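Local coordinates for putative N-acetylneuraminate lyase ([Ruminococcus] gnavus ATCC 29149, PDB 6RB7), which belongs to the dihydrodipicolinate synthetase family, builds its subunit around a parallel (beta/alpha)8 barrel, and forms an assembly of four chains, at residues 39-44 and 250-255; 59-64 and 100-105; 71-76 and 106-111. All coordinates share one frame; numbering follows the deposited sequence.

Contact 1 (39-44 and 250-255)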
ATOM      1  N   LYS A  39     -32.292  -5.509  -8.509  1.00 12.44           N
ATOM      2  CA  LYS A  39     -31.843  -6.810  -7.984  1.00 14.47           C
ATOM      3  C   LYS A  39     -31.729  -7.767  -9.156  1.00 22.21           C
ATOM      4  O   LYS A  39     -32.744  -8.354  -9.578  1.00 31.74           O
ATOM      5  CB  LYS A  39     -32.845  -7.356  -6.971  1.00 15.27           C
ATOM      6  CG  LYS A  39     -32.941  -6.515  -5.730  1.00 15.11           C
ATOM      7  CD  LYS A  39     -33.855  -7.078  -4.701  1.00 19.48           C
ATOM      8  CE  LYS A  39     -34.032  -6.166  -3.513  1.00 23.89           C
ATOM      9  NZ  LYS A  39     -34.875  -6.867  -2.515  1.00 26.12           N
ATOM     10  N   GLY A  40     -30.523  -8.146  -9.422  1.00 16.45           N
ATOM     11  CA  GLY A  40     -30.243  -9.111 -10.495  1.00 18.78           C
ATOM     12  C   GLY A  40     -28.941  -8.745 -11.150  1.00 22.31           C
ATOM     13  O   GLY A  40     -28.081  -8.103 -10.512  1.00 18.10           O
ATOM     14  N   VAL A  41     -28.806  -9.182 -12.378  1.00 13.35           N
ATOM     15  CA  VAL A  41     -27.537  -9.083 -13.135  1.00 12.58           C
ATOM     16  C   VAL A  41     -27.628  -7.839 -14.028  1.00 11.54           C
ATOM     17  O   VAL A  41     -28.502  -7.745 -14.890  1.00 13.39           O
ATOM     18  CB  VAL A  41     -27.349 -10.355 -13.954  1.00 13.75           C
ATOM     19  CG1 VAL A  41     -26.219 -10.220 -14.959  1.00 15.62           C
ATOM     20  CG2 VAL A  41     -27.178 -11.569 -13.038  1.00 13.78           C
ATOM     21  N   ILE A  42     -26.748  -6.872 -13.768  1.00 11.69           N
ATOM     22  CA  ILE A  42     -26.670  -5.588 -14.507  1.00 11.60           C
ATOM     23  C   ILE A  42     -25.276  -5.481 -15.109  1.00 11.50           C
ATOM     24  O   ILE A  42     -24.315  -4.995 -14.484  1.00 11.38           O
ATOM     25  CB  ILE A  42     -27.038  -4.398 -13.609  1.00 11.96           C
ATOM     26  CG1 ILE A  42     -28.471  -4.534 -13.089  1.00 13.15           C
ATOM     27  CG2 ILE A  42     -26.814  -3.079 -14.349  1.00 13.65           C
ATOM     28  CD1 ILE A  42     -28.921  -3.402 -12.189  1.00 15.57           C
ATOM     29  N   PRO A  43     -25.061  -5.994 -16.331  1.00  9.37           N
ATOM     30  CA  PRO A  43     -23.771  -5.818 -16.969  1.00 10.65           C
ATOM     31  C   PRO A  43     -23.351  -4.369 -17.158  1.00 12.33           C
ATOM     32  O   PRO A  43     -24.174  -3.515 -17.467  1.00 11.78           O
ATOM     33  CB  PRO A  43     -23.979  -6.432 -18.361  1.00 11.96           C
ATOM     34  CG  PRO A  43     -25.126  -7.410 -18.171  1.00 11.78           C
ATOM     35  CD  PRO A  43     -26.036  -6.704 -17.186  1.00 11.91           C
ATOM     36  N   ALA A  44     -22.059  -4.092 -17.009  1.00 10.55           N
ATOM     37  CA  ALA A  44     -21.462  -2.852 -17.527  1.00 10.41           C
ATOM     38  C   ALA A  44     -21.563  -2.857 -19.042  1.00 13.39           C
ATOM     39  O   ALA A  44     -21.227  -3.836 -19.710  1.00 15.91           O
ATOM     40  CB  ALA A  44     -20.040  -2.707 -17.085  1.00 13.43           C
ATOM     41  N   LEU A 250     -24.321 -17.036 -18.289  1.00 13.28           N
ATOM     42  CA  LEU A 250     -23.646 -17.766 -17.185  1.00 13.75           C
ATOM     43  C   LEU A 250     -23.910 -17.031 -15.872  1.00 12.56           C
ATOM     44  O   LEU A 250     -24.205 -17.672 -14.866  1.00 12.70           O
ATOM     45  CB  LEU A 250     -22.145 -17.897 -17.446  1.00 13.69           C
ATOM     46  CG  LEU A 250     -21.757 -18.750 -18.646  1.00 15.93           C
ATOM     47  CD1 LEU A 250     -20.256 -18.824 -18.785  1.00 15.15           C
ATOM     48  CD2 LEU A 250     -22.366 -20.158 -18.514  1.00 16.32           C
ATOM     49  N   TYR A 251     -23.815 -15.694 -15.870  1.00 12.22           N
ATOM     50  CA  TYR A 251     -24.096 -14.950 -14.616  1.00 10.14           C
ATOM     51  C   TYR A 251     -25.588 -15.055 -14.266  1.00 10.54           C
ATOM     52  O   TYR A 251     -25.898 -15.078 -13.066  1.00 12.92           O
ATOM     53  CB  TYR A 251     -23.596 -13.525 -14.738  1.00 11.16           C
ATOM     54  CG  TYR A 251     -22.093 -13.407 -14.726  1.00 12.62           C
ATOM     55  CD1 TYR A 251     -21.392 -13.548 -13.538  1.00 13.39           C
ATOM     56  CD2 TYR A 251     -21.361 -13.223 -15.903  1.00 12.86           C
ATOM     57  CE1 TYR A 251     -20.018 -13.433 -13.488  1.00 14.18           C
ATOM     58  CE2 TYR A 251     -19.974 -13.125 -15.867  1.00 12.68           C
ATOM     59  CZ  TYR A 251     -19.303 -13.236 -14.661  1.00 13.63           C
ATOM     60  OH  TYR A 251     -17.942 -13.064 -14.616  1.00 13.13           O
ATOM     61  N   LEU A 252     -26.504 -15.042 -15.252  1.00 11.50           N
ATOM     62  CA  LEU A 252     -27.938 -15.242 -14.925  1.00 13.36           C
ATOM     63  C   LEU A 252     -28.148 -16.603 -14.271  1.00 12.63           C
ATOM     64  O   LEU A 252     -28.887 -16.682 -13.273  1.00 14.51           O
ATOM     65  CB  LEU A 252     -28.769 -15.073 -16.200  1.00 12.90           C
ATOM     66  CG  LEU A 252     -28.902 -13.624 -16.675  1.00 14.78           C
ATOM     67  CD1 LEU A 252     -29.411 -13.576 -18.116  1.00 17.76           C
ATOM     68  CD2 LEU A 252     -29.791 -12.815 -15.721  1.00 15.13           C
ATOM     69  N   LYS A 253     -27.497 -17.626 -14.797  1.00 11.59           N
ATOM     70  CA  LYS A 253     -27.658 -18.986 -14.235  1.00 12.47           C
ATOM     71  C   LYS A 253     -26.999 -19.075 -12.857  1.00 12.39           C
ATOM     72  O   LYS A 253     -27.572 -19.696 -11.966  1.00 14.67           O
ATOM     73  CB  LYS A 253     -27.095 -20.022 -15.197  1.00 13.96           C
ATOM     74  CG  LYS A 253     -27.428 -21.451 -14.766  1.00 14.68           C
ATOM     75  CD  LYS A 253     -28.900 -21.755 -14.933  1.00 19.27           C
ATOM     76  CE  LYS A 253     -29.205 -23.189 -14.550  1.00 26.22           C
ATOM     77  NZ  LYS A 253     -30.631 -23.521 -14.835  1.00 25.96           N
ATOM     78  N   LEU A 254     -25.864 -18.415 -12.675  1.00 12.88           N
ATOM     79  CA  LEU A 254     -25.206 -18.342 -11.341  1.00 12.13           C
ATOM     80  C   LEU A 254     -26.179 -17.725 -10.357  1.00 11.85           C
ATOM     81  O   LEU A 254     -26.356 -18.270  -9.264  1.00 14.23           O
ATOM     82  CB  LEU A 254     -23.933 -17.521 -11.494  1.00 13.19           C
ATOM     83  CG  LEU A 254     -23.104 -17.279 -10.250  1.00 13.60           C
ATOM     84  CD1 LEU A 254     -22.835 -18.526  -9.450  1.00 16.12           C
ATOM     85  CD2 LEU A 254     -21.801 -16.629 -10.630  1.00 16.02           C
ATOM     86  N   ASP A 255     -26.795 -16.609 -10.717  1.00 12.40           N
ATOM     87  CA  ASP A 255     -27.712 -15.894  -9.811  1.00 13.24           C
ATOM     88  C   ASP A 255     -28.917 -16.783  -9.499  1.00 16.44           C
ATOM     89  O   ASP A 255     -29.372 -16.807  -8.341  1.00 20.53           O
ATOM     90  CB  ASP A 255     -28.100 -14.555 -10.410  1.00 16.00           C
ATOM     91  CG  ASP A 255     -28.432 -13.504  -9.393  1.00 19.30           C
ATOM     92  OD1 ASP A 255     -27.869 -13.580  -8.299  1.00 21.56           O
ATOM     93  OD2 ASP A 255     -29.279 -12.658  -9.709  1.00 19.96           O
TER
HETATM   94  O   HOH W   1     -27.885 -10.099  -8.327  1.00 38.97           O
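Val41 meets Tyr251, Leu252 and Asp255 in a buried helix-on-strand packing contact, in which the first strand of the (beta/alpha)8 barrel lies under helix 248-259, the helix that follows the last barrel strand, 238-241. The short axes pass 9.3 Å apart and run nearly antiparallel, at 157°, as expected where an outer helix returns over the barrel wall. Val41 is the centre of the contact. Its CG2 methyl packs against Tyr251, Leu252 and Asp255: Val41 CG2 lies 3.7 Å from Tyr251 O and 4.1 Å from Asp255 CB. Leu252 swings one branch obliquely across from the side, bringing CD2 to 3.9 Å from Val41 CB. The other valine methyl, CG1, turned opposite the backbone N (chi1 169°), reaches Tyr251 at CB; the Tyr251 ring then leads off to bond Thr243 through its hydroxyl and to meet the ring of Tyr244. Phe228 of helix 228-234 adds to the apolar surroundings of Val41 and Asp255. Just before the strand, Asp255 OD2 stands 3.8 Å from Gly40 CA. A water lies 3.2 Å from Asp255 OD2 and weakly reaches Gly40 O, but its protons are contested, so the bridge is a soft one. Asp255 OD1 is held by a salt bridge to Arg232. No direct hydrogen bond joins the two segments, so their direct cohesion is van der Waals, with one weak water bridge beside it; the salt bridge to Arg232 probably offsets the charge of the buried carboxylate and would favour its ionised form.

Contact 2 (59-64 and 100-105)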
ATOM      1  N   GLY A  59     -23.767   0.888 -33.286  1.00 17.46           N
ATOM      2  CA  GLY A  59     -23.087  -0.065 -32.387  1.00 15.56           C
ATOM      3  C   GLY A  59     -23.700  -0.071 -31.017  1.00 13.39           C
ATOM      4  O   GLY A  59     -23.950  -1.152 -30.456  1.00 14.20           O
ATOM      5  N   VAL A  60     -23.975   1.117 -30.481  1.00 13.55           N
ATOM      6  CA  VAL A  60     -24.620   1.233 -29.142  1.00 13.44           C
ATOM      7  C   VAL A  60     -26.006   0.572 -29.191  1.00 13.63           C
ATOM      8  O   VAL A  60     -26.373  -0.195 -28.282  1.00 12.69           O
ATOM      9  CB  VAL A  60     -24.695   2.692 -28.672  1.00 13.04           C
ATOM     10  CG1 VAL A  60     -25.566   2.811 -27.419  1.00 12.35           C
ATOM     11  CG2 VAL A  60     -23.338   3.321 -28.460  1.00 16.05           C
ATOM     12  N   GLN A  61     -26.795   0.848 -30.240  1.00 14.47           N
ATOM     13  CA  GLN A  61     -28.139   0.261 -30.308  1.00 14.06           C
ATOM     14  C   GLN A  61     -28.024  -1.264 -30.408  1.00 13.30           C
ATOM     15  O   GLN A  61     -28.804  -1.954 -29.748  1.00 14.86           O
ATOM     16  CB  GLN A  61     -28.915   0.883 -31.470  1.00 15.65           C
ATOM     17  CG  GLN A  61     -29.220   2.333 -31.272  1.00 15.84           C
ATOM     18  CD  GLN A  61     -30.023   2.895 -32.422  1.00 23.41           C
ATOM     19  OE1 GLN A  61     -30.647   2.133 -33.189  1.00 21.65           O
ATOM     20  NE2 GLN A  61     -29.945   4.210 -32.582  1.00 25.63           N
ATOM     21  N   GLY A  62     -27.052  -1.762 -31.165  1.00 13.58           N
ATOM     22  CA  GLY A  62     -26.809  -3.207 -31.318  1.00 16.53           C
ATOM     23  C   GLY A  62     -26.544  -3.866 -29.974  1.00 15.50           C
ATOM     24  O   GLY A  62     -27.122  -4.912 -29.641  1.00 14.75           O
ATOM     25  N   LEU A  63     -25.630  -3.265 -29.207  1.00 13.74           N
ATOM     26  CA  LEU A  63     -25.282  -3.861 -27.903  1.00 12.58           C
ATOM     27  C   LEU A  63     -26.457  -3.766 -26.923  1.00 11.96           C
ATOM     28  O   LEU A  63     -26.670  -4.703 -26.139  1.00 13.10           O
ATOM     29  CB  LEU A  63     -24.013  -3.203 -27.354  1.00 13.39           C
ATOM     30  CG  LEU A  63     -23.484  -3.845 -26.074  1.00 12.63           C
ATOM     31  CD1 LEU A  63     -23.056  -5.287 -26.284  1.00 14.26           C
ATOM     32  CD2 LEU A  63     -22.332  -3.033 -25.520  1.00 14.33           C
ATOM     33  N   THR A  64     -27.260  -2.723 -27.001  1.00 12.15           N
ATOM     34  CA  THR A  64     -28.436  -2.583 -26.110  1.00 13.33           C
ATOM     35  C   THR A  64     -29.439  -3.699 -26.437  1.00 14.29           C
ATOM     36  O   THR A  64     -29.952  -4.352 -25.536  1.00 13.80           O
ATOM     37  CB  THR A  64     -29.079  -1.204 -26.231  1.00 14.20           C
ATOM     38  OG1 THR A  64     -28.103  -0.176 -26.077  1.00 13.16           O
ATOM     39  CG2 THR A  64     -30.211  -1.044 -25.254  1.00 15.01           C
ATOM     40  N   MET A 100     -31.111   4.477 -24.661  1.00 15.81           N
ATOM     41  CA  MET A 100     -32.515   4.765 -24.252  1.00 17.65           C
ATOM     42  C   MET A 100     -33.413   4.675 -25.489  1.00 21.35           C
ATOM     43  O   MET A 100     -34.572   4.306 -25.313  1.00 22.90           O
ATOM     44  CB  MET A 100     -32.604   6.136 -23.588  1.00 19.48           C
ATOM     45  CG  MET A 100     -31.838   6.243 -22.265  1.00 17.85           C
ATOM     46  SD  MET A 100     -32.220   4.950 -21.064  1.00 19.76           S
ATOM     47  CE  MET A 100     -33.821   5.504 -20.466  1.00 20.53           C
ATOM     48  N   LYS A 101     -32.864   4.930 -26.679  1.00 19.10           N
ATOM     49  CA  LYS A 101     -33.618   4.894 -27.963  1.00 20.92           C
ATOM     50  C   LYS A 101     -34.187   3.498 -28.161  1.00 26.40           C
ATOM     51  O   LYS A 101     -35.268   3.434 -28.810  1.00 27.55           O
ATOM     52  CB  LYS A 101     -32.738   5.206 -29.173  1.00 27.42           C
ATOM     53  CG  LYS A 101     -32.738   6.623 -29.696  1.00 54.92           C
ATOM     54  CD  LYS A 101     -32.441   6.687 -31.194  1.00 60.53           C
ATOM     55  CE  LYS A 101     -31.984   8.060 -31.653  1.00 79.96           C
ATOM     56  NZ  LYS A 101     -30.637   8.420 -31.133  1.00 73.83           N
ATOM     57  N   VAL A 102     -33.493   2.426 -27.775  1.00 18.70           N
ATOM     58  CA  VAL A 102     -33.906   1.071 -28.253  1.00 21.57           C
ATOM     59  C   VAL A 102     -34.181   0.181 -27.072  1.00 21.35           C
ATOM     60  O   VAL A 102     -34.589  -0.974 -27.320  1.00 23.41           O
ATOM     61  CB  VAL A 102     -32.893   0.393 -29.200  1.00 20.55           C
ATOM     62  CG1 VAL A 102     -32.743   1.162 -30.494  1.00 24.82           C
ATOM     63  CG2 VAL A 102     -31.559   0.251 -28.558  1.00 18.90           C
ATOM     64  N   ALA A 103     -34.005   0.616 -25.832  1.00 20.64           N
ATOM     65  CA  ALA A 103     -34.206  -0.288 -24.691  1.00 19.13           C
ATOM     66  C   ALA A 103     -35.688  -0.624 -24.480  1.00 19.27           C
ATOM     67  O   ALA A 103     -35.993  -1.650 -23.834  1.00 21.52           O
ATOM     68  CB  ALA A 103     -33.593   0.321 -23.457  1.00 20.04           C
ATOM     69  N   GLU A 104     -36.561   0.254 -24.912  1.00 22.52           N
ATOM     70  CA  GLU A 104     -38.030   0.026 -24.904  1.00 24.67           C
ATOM     71  C   GLU A 104     -38.503  -0.241 -23.469  1.00 24.65           C
ATOM     72  O   GLU A 104     -39.415  -1.055 -23.332  1.00 24.94           O
ATOM     73  CB  GLU A 104     -38.374  -1.161 -25.817  1.00 25.59           C
ATOM     74  CG  GLU A 104     -38.084  -0.881 -27.283  1.00 29.56           C
ATOM     75  CD  GLU A 104     -38.655  -1.900 -28.265  1.00 43.49           C
ATOM     76  OE1 GLU A 104     -39.338  -2.852 -27.833  1.00 42.49           O
ATOM     77  OE2 GLU A 104     -38.379  -1.768 -29.461  1.00 34.68           O
ATOM     78  N   GLY A 105     -37.890   0.370 -22.438  1.00 25.19           N
ATOM     79  CA  GLY A 105     -38.285   0.141 -21.035  1.00 26.67           C
ATOM     80  C   GLY A 105     -37.967  -1.269 -20.531  1.00 22.37           C
ATOM     81  O   GLY A 105     -38.442  -1.638 -19.455  1.00 28.70           O
TER
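Gln61, Thr64 and Val102 join two neighbouring outer helices of the (beta/alpha)8 barrel: helix 57-70, which follows the first strand, and the C-terminal end of helix 89-103, which follows the second. Both methyls of Val102 lie against Gln61, and CG2 also reaches Thr64. CG1 faces the Gln61 side chain, which runs across the valine at about a right angle and brings Gln61 OE1 to 3.5 Å from Val102 CG1. Val102 CG2 lies 3.7 Å from Thr64 CB and equally near Gln61 O. Next along the helix end, Ala103 CB meets Thr64 CG2 at 4.1 Å. Thr64 can offer this methyl because its hydroxyl turns back beside its own backbone N (chi1 -51°): OG1 donates to Val60 O at 2.8 Å, from 40° above the carbonyl plane, while the helical Thr64 N bonds the same oxygen. At the outer margin, the aliphatic part of Lys101 passes Gln61 obliquely, with CD 3.8 Å from NE2. Both Gln61 NE2 and Lys101 NZ hydrogen-bond Asn98 OD1, one turn earlier in helix 89-103. The contact is thus van der Waals, the Gln61 amide atoms included; with no hydrogen bond between the two segments, the polar tie from Gln61 to the second helix runs through Asn98.

Contact 3 (71-76 and 106-111)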
ATOM      1  N   GLY A  71     -31.892 -10.994 -21.614  1.00 13.78           N
ATOM      2  CA  GLY A  71     -32.780 -11.030 -20.437  1.00 16.19           C
ATOM      3  C   GLY A  71     -32.059 -10.631 -19.161  1.00 14.21           C
ATOM      4  O   GLY A  71     -32.501 -11.063 -18.067  1.00 16.21           O
ATOM      5  N   VAL A  72     -31.046  -9.777 -19.254  1.00 14.28           N
ATOM      6  CA  VAL A  72     -30.437  -9.230 -18.019  1.00 12.17           C
ATOM      7  C   VAL A  72     -31.379  -8.198 -17.396  1.00 10.72           C
ATOM      8  O   VAL A  72     -32.348  -7.754 -18.052  1.00 13.92           O
ATOM      9  CB  VAL A  72     -29.032  -8.650 -18.297  1.00 12.24           C
ATOM     10  CG1 VAL A  72     -28.082  -9.744 -18.782  1.00 13.92           C
ATOM     11  CG2 VAL A  72     -29.070  -7.507 -19.279  1.00 11.65           C
ATOM     12  N   LYS A  73     -31.119  -7.848 -16.134  1.00 12.34           N
ATOM     13  CA  LYS A  73     -32.014  -6.946 -15.384  1.00 13.00           C
ATOM     14  C   LYS A  73     -31.885  -5.539 -15.929  1.00 13.61           C
ATOM     15  O   LYS A  73     -32.896  -4.784 -15.951  1.00 14.73           O
ATOM     16  CB  LYS A  73     -31.708  -7.008 -13.908  1.00 14.42           C
ATOM     17  CG  LYS A  73     -32.665  -6.259 -13.012  1.00 17.01           C
ATOM     18  CD  LYS A  73     -34.087  -6.839 -13.087  1.00 25.11           C
ATOM     19  CE  LYS A  73     -34.851  -6.726 -11.797  1.00 40.90           C
ATOM     20  NZ  LYS A  73     -36.309  -6.859 -12.037  1.00 46.60           N
ATOM     21  N   GLY A  74     -30.672  -5.143 -16.256  1.00 12.32           N
ATOM     22  CA  GLY A  74     -30.393  -3.761 -16.616  1.00 11.81           C
ATOM     23  C   GLY A  74     -29.030  -3.616 -17.199  1.00 10.63           C
ATOM     24  O   GLY A  74     -28.332  -4.629 -17.384  1.00 11.50           O
ATOM     25  N   VAL A  75     -28.644  -2.385 -17.450  1.00 11.25           N
ATOM     26  CA  VAL A  75     -27.290  -2.060 -17.933  1.00  9.94           C
ATOM     27  C   VAL A  75     -26.734  -0.882 -17.128  1.00 11.21           C
ATOM     28  O   VAL A  75     -27.512   0.044 -16.698  1.00 11.29           O
ATOM     29  CB  VAL A  75     -27.200  -1.779 -19.429  1.00 12.45           C
ATOM     30  CG1 VAL A  75     -27.376  -3.049 -20.231  1.00 13.14           C
ATOM     31  CG2 VAL A  75     -28.183  -0.707 -19.882  1.00 12.95           C
ATOM     32  N   TYR A  76     -25.437  -0.916 -16.904  1.00 11.16           N
ATOM     33  CA  TYR A  76     -24.669   0.116 -16.186  1.00 11.30           C
ATOM     34  C   TYR A  76     -23.847   0.822 -17.249  1.00 10.99           C
ATOM     35  O   TYR A  76     -22.906   0.264 -17.791  1.00 11.28           O
ATOM     36  CB  TYR A  76     -23.825  -0.534 -15.085  1.00  9.95           C
ATOM     37  CG  TYR A  76     -22.868   0.416 -14.416  1.00 11.12           C
ATOM     38  CD1 TYR A  76     -23.331   1.363 -13.529  1.00 13.10           C
ATOM     39  CD2 TYR A  76     -21.514   0.300 -14.593  1.00 13.22           C
ATOM     40  CE1 TYR A  76     -22.455   2.230 -12.876  1.00 14.60           C
ATOM     41  CE2 TYR A  76     -20.624   1.176 -13.971  1.00 13.34           C
ATOM     42  CZ  TYR A  76     -21.105   2.147 -13.134  1.00 14.23           C
ATOM     43  OH  TYR A  76     -20.231   2.980 -12.526  1.00 18.17           O
ATOM     44  N   LYS A 106     -37.202  -2.079 -21.267  1.00 18.19           N
ATOM     45  CA  LYS A 106     -36.984  -3.483 -20.922  1.00 20.52           C
ATOM     46  C   LYS A 106     -35.802  -3.637 -19.969  1.00 17.81           C
ATOM     47  O   LYS A 106     -35.548  -4.759 -19.528  1.00 18.81           O
ATOM     48  CB  LYS A 106     -36.801  -4.272 -22.210  1.00 22.95           C
ATOM     49  CG  LYS A 106     -38.119  -4.389 -22.990  1.00 25.59           C
ATOM     50  CD  LYS A 106     -37.992  -5.132 -24.285  1.00 37.75           C
ATOM     51  CE  LYS A 106     -39.138  -4.885 -25.244  1.00 56.76           C
ATOM     52  NZ  LYS A 106     -40.443  -5.276 -24.669  1.00 58.77           N
ATOM     53  N   LEU A 107     -35.045  -2.570 -19.731  1.00 16.38           N
ATOM     54  CA  LEU A 107     -33.808  -2.623 -18.915  1.00 16.63           C
ATOM     55  C   LEU A 107     -33.903  -1.579 -17.822  1.00 15.14           C
ATOM     56  O   LEU A 107     -34.231  -0.425 -18.127  1.00 14.81           O
ATOM     57  CB  LEU A 107     -32.569  -2.335 -19.770  1.00 16.95           C
ATOM     58  CG  LEU A 107     -32.240  -3.386 -20.825  1.00 16.34           C
ATOM     59  CD1 LEU A 107     -31.273  -2.831 -21.814  1.00 15.18           C
ATOM     60  CD2 LEU A 107     -31.681  -4.648 -20.162  1.00 17.61           C
ATOM     61  N   THR A 108     -33.456  -1.936 -16.627  1.00 13.70           N
ATOM     62  CA  THR A 108     -33.127  -0.918 -15.617  1.00 12.24           C
ATOM     63  C   THR A 108     -31.870  -0.220 -16.140  1.00 14.17           C
ATOM     64  O   THR A 108     -30.917  -0.925 -16.522  1.00 15.46           O
ATOM     65  CB  THR A 108     -32.914  -1.536 -14.250  1.00 13.27           C
ATOM     66  OG1 THR A 108     -34.137  -2.174 -13.849  1.00 14.26           O
ATOM     67  CG2 THR A 108     -32.493  -0.527 -13.207  1.00 13.60           C
ATOM     68  N   VAL A 109     -31.837   1.096 -16.170  1.00 12.63           N
ATOM     69  CA  VAL A 109     -30.677   1.824 -16.717  1.00 12.34           C
ATOM     70  C   VAL A 109     -30.046   2.628 -15.595  1.00 12.62           C
ATOM     71  O   VAL A 109     -30.724   3.525 -15.026  1.00 13.36           O
ATOM     72  CB  VAL A 109     -31.016   2.688 -17.937  1.00 15.32           C
ATOM     73  CG1 VAL A 109     -29.792   3.465 -18.396  1.00 14.77           C
ATOM     74  CG2 VAL A 109     -31.570   1.830 -19.058  1.00 15.85           C
ATOM     75  N   ILE A 110     -28.783   2.327 -15.292  1.00 12.19           N
ATOM     76  CA  ILE A 110     -27.983   3.113 -14.340  1.00 12.96           C
ATOM     77  C   ILE A 110     -26.920   3.819 -15.170  1.00 11.48           C
ATOM     78  O   ILE A 110     -26.134   3.138 -15.853  1.00 13.21           O
ATOM     79  CB  ILE A 110     -27.342   2.210 -13.279  1.00 11.68           C
ATOM     80  CG1 ILE A 110     -28.360   1.369 -12.512  1.00 12.62           C
ATOM     81  CG2 ILE A 110     -26.466   3.057 -12.356  1.00 12.26           C
ATOM     82  CD1 ILE A 110     -27.737   0.340 -11.594  1.00 13.86           C
ATOM     83  N   ALA A 111     -26.930   5.144 -15.174  1.00 11.18           N
ATOM     84  CA  ALA A 111     -25.968   5.959 -15.949  1.00 10.18           C
ATOM     85  C   ALA A 111     -24.884   6.495 -15.013  1.00 10.14           C
ATOM     86  O   ALA A 111     -25.167   7.284 -14.136  1.00 11.42           O
ATOM     87  CB  ALA A 111     -26.662   7.083 -16.652  1.00 12.36           C
TER
HETATM   88  O   HOH W   2     -33.828  -7.389 -20.236  1.00 39.31           O
HETATM   89  O   HOH W   3     -35.559  -5.447 -16.445  1.00 29.39           O
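Lys73 O receives Thr108 N at 3.0 Å in an almost straight bond (174°), the donor lying in the carbonyl plane on a lone pair. It begins the parallel pairing of strands 74-77 and 108-112, the two strands of a beta-alpha-beta unit whose connecting element is helix 89-103. Two residues on, Ile110 N approaches Val75 O nearly along the C=O axis, also at 3.0 Å; the intervening bond from Val75 N to Thr108 O is less certain, because that oxygen is modelled too close to a neighbour. On the helix-facing side, Leu107 extends CD2 to 4.0 Å from Val72 CG2 and CD1 to Val75 CG1, while Val75 and Val109 touch through their CG2 methyls. Phe67 and Val68 of helix 57-70 back this layer, and Leu96 and Met100 of helix 89-103 pack on Val109. Thr108, on the other face, is fixed by its hydroxyl bonding Lys37 O. Tyr76 and Ile110 share that face, where Ile42 of the first strand touches both. With Tyr76 CG opposite the backbone N (chi1 172°), the ring extends beside Ile110, whose CG2 methyl lies in the ring plane at its edge, 3.8 Å from CD1.

Overall arrangement
From the N terminus, strand 41-43 comes first, and contact 1 pairs it with helix 248-259 some 200 residues later, closing the long loop that contains both other contacts. Helix 57-70 then enters contact 2, strand 74-77 enters contact 3, and helix 89-103 and strand 108-112 complete them in the same order, so contacts 2 and 3 cross. Contact 3 shares the sheet with contact 1: Val41 O lies 2.9 Å from Lys73 N, and Pro43 O the same distance from Tyr76 N, both probable hydrogen bonds. Contact 2 rests on contact 3 through Met100 against Val109 and Thr64 against Leu107. Contact 1 thus ties a strand to an outer helix, contact 2 two outer helices, and contact 3 two adjacent strands.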